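Long-range contacts in nicotinamide riboside transporter PnuC (Neisseria mucosa ATCC 25996, PDB 4QTN), which binds nicotinamide riboside, a vitamin B3 compound, and probably carries it across the bacterial inner membrane as a homotrimer: residues Arg177-Trp182 with Asn227-Val232; Trp41-Ala46 with Leu208-Met213. All blocks are in the same frame, centred on the assembly; numbering follows the deposited sequence.

Contact 1 of 2, residues Arg177-Trp182 with Asn227-Val232. With NNR (Nicotinamide riboside), chain I.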
# COMPACT_ATOMS: atom_id res chain seq x y z
N ARG C 177 -24.60 3.67 9.19
CA ARG C 177 -24.75 3.23 7.78
C ARG C 177 -24.17 4.19 6.70
O ARG C 177 -24.67 4.23 5.58
CB ARG C 177 -26.21 2.91 7.46
CG ARG C 177 -26.71 1.65 8.12
CD ARG C 177 -28.14 1.80 8.64
NE ARG C 177 -29.00 2.44 7.66
CZ ARG C 177 -29.76 3.51 7.91
NH1 ARG C 177 -29.78 4.04 9.14
NH2 ARG C 177 -30.50 4.03 6.94
N TYR C 178 -23.11 4.93 7.03
CA TYR C 178 -22.54 5.88 6.07
C TYR C 178 -21.31 5.33 5.38
O TYR C 178 -20.46 4.71 6.01
CB TYR C 178 -22.22 7.22 6.74
CG TYR C 178 -23.46 8.04 7.05
CD1 TYR C 178 -24.16 8.70 6.02
CD2 TYR C 178 -23.96 8.12 8.34
CE1 TYR C 178 -25.30 9.43 6.29
CE2 TYR C 178 -25.11 8.85 8.61
CZ TYR C 178 -25.78 9.50 7.59
OH TYR C 178 -26.92 10.22 7.87
N ARG C 179 -21.22 5.56 4.08
CA ARG C 179 -20.10 5.05 3.30
C ARG C 179 -18.77 5.75 3.62
O ARG C 179 -17.73 5.23 3.31
CB ARG C 179 -20.39 5.16 1.82
CG ARG C 179 -19.17 5.52 1.01
CD ARG C 179 -19.41 5.33 -0.46
NE ARG C 179 -20.21 6.41 -1.01
CZ ARG C 179 -19.75 7.64 -1.21
NH1 ARG C 179 -18.50 7.96 -0.88
NH2 ARG C 179 -20.56 8.56 -1.74
N GLU C 180 -18.80 6.93 4.21
CA GLU C 180 -17.55 7.67 4.45
C GLU C 180 -16.70 7.05 5.57
O GLU C 180 -15.55 7.44 5.78
CB GLU C 180 -17.82 9.16 4.70
CG GLU C 180 -18.17 9.94 3.43
CD GLU C 180 -19.47 9.48 2.77
OE1 GLU C 180 -20.35 8.97 3.51
OE2 GLU C 180 -19.61 9.62 1.53
N GLN C 181 -17.27 6.07 6.27
CA GLN C 181 -16.57 5.36 7.32
C GLN C 181 -15.27 4.75 6.77
O GLN C 181 -14.22 4.86 7.40
CB GLN C 181 -17.47 4.26 7.89
CG GLN C 181 -17.96 3.26 6.83
CD GLN C 181 -18.42 1.95 7.43
OE1 GLN C 181 -17.67 1.30 8.16
NE2 GLN C 181 -19.65 1.56 7.12
N TRP C 182 -15.34 4.15 5.58
CA TRP C 182 -14.17 3.54 4.93
C TRP C 182 -12.97 4.46 4.69
O TRP C 182 -11.83 4.02 4.75
CB TRP C 182 -14.57 2.81 3.65
CG TRP C 182 -15.57 1.74 3.92
CD1 TRP C 182 -16.89 1.80 3.67
CD2 TRP C 182 -15.33 0.47 4.55
NE1 TRP C 182 -17.50 0.64 4.07
CE2 TRP C 182 -16.56 -0.20 4.61
CE3 TRP C 182 -14.19 -0.17 5.04
CZ2 TRP C 182 -16.70 -1.47 5.16
CZ3 TRP C 182 -14.33 -1.44 5.59
CH2 TRP C 182 -15.58 -2.07 5.66
N ASN C 227 -17.07 -1.35 -2.40
CA ASN C 227 -18.35 -2.07 -2.35
C ASN C 227 -19.46 -1.27 -1.76
O ASN C 227 -20.59 -1.31 -2.27
CB ASN C 227 -18.22 -3.35 -1.55
CG ASN C 227 -19.38 -4.30 -1.81
OD1 ASN C 227 -19.55 -4.82 -2.93
ND2 ASN C 227 -20.20 -4.54 -0.77
N TRP C 228 -19.18 -0.61 -0.64
CA TRP C 228 -20.13 0.34 -0.06
C TRP C 228 -20.53 1.48 -1.01
O TRP C 228 -21.67 1.94 -0.96
CB TRP C 228 -19.62 0.89 1.28
CG TRP C 228 -20.07 0.07 2.38
CD1 TRP C 228 -19.82 -1.24 2.56
CD2 TRP C 228 -20.92 0.48 3.45
NE1 TRP C 228 -20.45 -1.70 3.70
CE2 TRP C 228 -21.13 -0.66 4.26
CE3 TRP C 228 -21.51 1.69 3.82
CZ2 TRP C 228 -21.91 -0.62 5.42
CZ3 TRP C 228 -22.30 1.73 4.97
CH2 TRP C 228 -22.49 0.58 5.76
N THR C 229 -19.64 1.90 -1.90
CA THR C 229 -20.08 2.78 -2.97
C THR C 229 -21.16 2.12 -3.84
O THR C 229 -22.24 2.69 -4.03
CB THR C 229 -18.93 3.30 -3.82
OG1 THR C 229 -18.14 4.18 -3.02
CG2 THR C 229 -19.46 4.10 -4.98
N LYS C 230 -20.87 0.92 -4.35
CA LYS C 230 -21.85 0.17 -5.14
C LYS C 230 -23.19 0.07 -4.38
O LYS C 230 -24.27 0.13 -4.98
CB LYS C 230 -21.32 -1.23 -5.53
CG LYS C 230 -20.24 -1.20 -6.63
CD LYS C 230 -19.16 -2.30 -6.44
CE LYS C 230 -19.46 -3.58 -7.22
NZ LYS C 230 -18.64 -3.72 -8.47
N LEU C 231 -23.09 0.01 -3.06
CA LEU C 231 -24.22 -0.20 -2.18
C LEU C 231 -25.03 1.09 -2.07
O LEU C 231 -26.26 1.08 -2.15
CB LEU C 231 -23.69 -0.58 -0.81
CG LEU C 231 -24.15 -1.72 0.08
CD1 LEU C 231 -24.64 -2.94 -0.67
CD2 LEU C 231 -22.97 -2.07 0.96
N VAL C 232 -24.33 2.20 -1.85
CA VAL C 232 -24.98 3.51 -1.76
C VAL C 232 -25.79 3.83 -3.01
O VAL C 232 -26.83 4.45 -2.92
CB VAL C 232 -23.95 4.65 -1.47
CG1 VAL C 232 -24.43 5.97 -2.04
CG2 VAL C 232 -23.70 4.77 0.03
O2R NNR I . -17.42 -3.76 13.65
C2R NNR I . -15.89 -3.63 13.55
C3R NNR I . -15.25 -4.03 14.88
O3R NNR I . -16.12 -3.79 15.90
C4R NNR I . -14.05 -3.12 15.04
C5R NNR I . -12.71 -3.77 14.49
O5R NNR I . -11.71 -2.72 14.32
O4R NNR I . -14.34 -2.04 14.35
C1R NNR I . -15.53 -2.40 13.33
N1 NNR I . -15.06 -2.21 11.94
C2 NNR I . -13.70 -2.10 11.64
C6 NNR I . -15.98 -2.14 10.92
C5 NNR I . -15.53 -1.97 9.58
C4 NNR I . -14.19 -1.85 9.31
C3 NNR I . -13.27 -1.92 10.31
C7 NNR I . -11.80 -1.83 9.96
O7 NNR I . -11.00 -1.47 10.77
N7 NNR I . -11.36 -2.19 8.63
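Two tryptophans form the buried half of this contact, meeting in a T-shaped stack. Trp-182 brings its pyrrole edge against one face of Trp-228, with NE1 3.1 Å from Trp-228 CG and the planes at 63°. CG of Trp-182 lies beside its backbone N (chi1 -59°), which turns the indole toward helix 208-234. Over the same face, but at the benzo end, sits the amide of Gln-181, whose NE2 is 3.3 Å from Trp-228 CH2 and whose plane stands at 75° to the ring. Leu-231 CD2 lies over the opposite face. Two outside bonds fix the polar ends: Trp-228 NE1 to Val-57 O, and Gln-181 OE1 to Trp-185 NE1. The far end of Trp-182 reaches the ligand, CZ3 lying 3.7 Å from C4 of the nicotinamide ring, so Trp-228 is a second-shell residue behind a pocket wall.

The other half is looser and partly exposed. Arg-179 bends at chi3; its CD lies 3.1 Å from Thr-229 OG1, itself hydrogen-bonded to Tyr-225 O, and its CB 3.8 Å from Val-232 CG2. Its NH1 lies 3.1 Å from Glu-180 OE2, a pairing by charge alone since the oxygen is well out of the guanidinium plane. Helix 158-175 covers Gln-181 through Leu-173 and Met-174, while His-17 of a neighbouring subunit packs on Arg-179 beside the start of helix 181-198.

Contact 2 of 2, residues Trp41-Ala46 with Leu208-Met213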
# COMPACT_ATOMS: atom_id res chain seq x y z
N TRP C 41 -3.10 -19.26 20.68
CA TRP C 41 -4.36 -19.63 20.05
C TRP C 41 -5.36 -18.48 20.14
O TRP C 41 -6.27 -18.38 19.31
CB TRP C 41 -4.94 -20.87 20.73
CG TRP C 41 -5.43 -20.60 22.13
CD1 TRP C 41 -4.67 -20.47 23.26
CD2 TRP C 41 -6.79 -20.42 22.54
NE1 TRP C 41 -5.48 -20.21 24.35
CE2 TRP C 41 -6.78 -20.18 23.94
CE3 TRP C 41 -8.02 -20.43 21.87
CZ2 TRP C 41 -7.96 -19.96 24.67
CZ3 TRP C 41 -9.19 -20.21 22.60
CH2 TRP C 41 -9.14 -19.98 23.99
N LEU C 42 -5.19 -17.61 21.14
CA LEU C 42 -6.13 -16.53 21.40
C LEU C 42 -6.15 -15.54 20.27
O LEU C 42 -7.17 -15.35 19.62
CB LEU C 42 -5.80 -15.81 22.71
CG LEU C 42 -6.66 -16.05 23.96
CD1 LEU C 42 -6.71 -14.79 24.78
CD2 LEU C 42 -8.07 -16.52 23.61
N ALA C 43 -5.00 -14.90 20.05
CA ALA C 43 -4.85 -13.91 18.99
C ALA C 43 -5.20 -14.48 17.62
O ALA C 43 -5.68 -13.75 16.74
CB ALA C 43 -3.44 -13.34 19.00
N SER C 44 -5.00 -15.78 17.43
CA SER C 44 -5.37 -16.39 16.17
C SER C 44 -6.87 -16.58 15.99
O SER C 44 -7.39 -16.37 14.91
CB SER C 44 -4.59 -17.66 15.91
OG SER C 44 -3.42 -17.35 15.19
N VAL C 45 -7.58 -16.92 17.08
CA VAL C 45 -9.05 -16.83 17.09
C VAL C 45 -9.46 -15.37 16.88
O VAL C 45 -10.38 -15.07 16.13
CB VAL C 45 -9.67 -17.37 18.41
CG1 VAL C 45 -11.13 -16.99 18.49
CG2 VAL C 45 -9.54 -18.86 18.48
N ALA C 46 -8.75 -14.45 17.54
CA ALA C 46 -9.06 -13.04 17.46
C ALA C 46 -8.91 -12.50 16.04
O ALA C 46 -9.59 -11.56 15.66
CB ALA C 46 -8.21 -12.23 18.44
N LEU C 208 2.04 -11.92 15.82
CA LEU C 208 1.89 -12.01 14.37
C LEU C 208 0.45 -12.17 13.88
O LEU C 208 0.08 -11.55 12.89
CB LEU C 208 2.78 -13.09 13.79
CG LEU C 208 3.41 -12.65 12.47
CD1 LEU C 208 4.63 -11.76 12.74
CD2 LEU C 208 3.78 -13.85 11.61
N PRO C 209 -0.38 -12.98 14.58
CA PRO C 209 -1.74 -13.13 14.06
C PRO C 209 -2.48 -11.78 13.94
O PRO C 209 -3.26 -11.59 13.00
CB PRO C 209 -2.43 -14.03 15.09
CG PRO C 209 -1.32 -14.76 15.76
CD PRO C 209 -0.17 -13.80 15.79
N LEU C 210 -2.22 -10.86 14.86
CA LEU C 210 -2.97 -9.60 14.87
C LEU C 210 -2.32 -8.48 14.05
O LEU C 210 -3.02 -7.68 13.43
CB LEU C 210 -3.27 -9.14 16.30
CG LEU C 210 -4.15 -10.09 17.14
CD1 LEU C 210 -4.61 -9.41 18.42
CD2 LEU C 210 -5.35 -10.59 16.34
N LEU C 211 -0.98 -8.44 14.03
CA LEU C 211 -0.28 -7.57 13.10
C LEU C 211 -0.63 -7.96 11.67
O LEU C 211 -0.88 -7.10 10.83
CB LEU C 211 1.23 -7.63 13.31
CG LEU C 211 2.12 -6.91 12.28
CD1 LEU C 211 1.63 -5.49 11.97
CD2 LEU C 211 3.56 -6.88 12.76
N LEU C 212 -0.66 -9.27 11.40
CA LEU C 212 -1.08 -9.74 10.09
C LEU C 212 -2.53 -9.42 9.84
O LEU C 212 -2.90 -9.02 8.73
CB LEU C 212 -0.82 -11.24 9.91
CG LEU C 212 0.28 -11.60 8.90
CD1 LEU C 212 0.13 -13.04 8.47
CD2 LEU C 212 0.27 -10.70 7.67
N MSE C 213 -3.36 -9.57 10.87
CA MSE C 213 -4.76 -9.23 10.76
C MSE C 213 -4.95 -7.81 10.27
O MSE C 213 -5.74 -7.58 9.35
CB MSE C 213 -5.46 -9.41 12.09
CG MSE C 213 -6.90 -8.99 11.91
SE MSE C 213 -7.78 -9.05 13.64
CE MSE C 213 -6.94 -7.44 14.40
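The carbonyl oxygen of Ala-46 is gripped twice from outside its own helix: by a weak hydrogen bond from Ser-71 OG, and by the touch of SE of Met-213, a selenomethionine, 3.7 Å away. Between residues 41-46 and 208-213 no hydrogen bond runs, and the join is made by small and branched apolar groups. The two segments point nearly the same way, with axes 20° apart and 8.3 Å at closest approach, a spacing that the alanines of one partner suit well.

Leu-210 does most of the reaching. With CG beside its backbone N (chi1 -62°), it sets CG 3.8 Å from Ala-43 CB, and its CD2 branch leans over toward Ala-46, 3.9 Å from CB. The preceding residue, Pro-209, lays its ring alongside Ala-43 and Ser-44, with CG 3.4 Å from Ser-44 OG. Met-213 leaves the backbone with CG anti to N and then bends at chi3 (73°), which brings SE to the Ala-46 oxygen.

This is plain helix-to-helix packing, although Met-213 neighbours Tyr-217 of the riboside-binding site. Helix 64-80 covers Leu-210 through Tyr-75 and Val-78, Trp-196 of helix 181-198 touches the same leucine, and helix 17-34 adds Phe-34 at Ser-44 and Gln-30 at Pro-209.

In the fold
Coming from the N terminus, the chain first lays down 41-46, the opening half of contact 2, and much later 177-182, the opening half of contact 1. Helix 208-234 then supplies both closing halves: its first turns close the 161-residue loop of contact 2, and its last turns close the 44-residue loop of contact 1. The two loops therefore cross. The contacts lie on opposite sides of the chain's centre, their centres about 27 Å apart, contact 2 probably toward the periplasmic end of the bundle and contact 1 toward the cytoplasmic end. One long helix is thus tied to helix 41-59 at one end and to the start of helix 181-198 at the other.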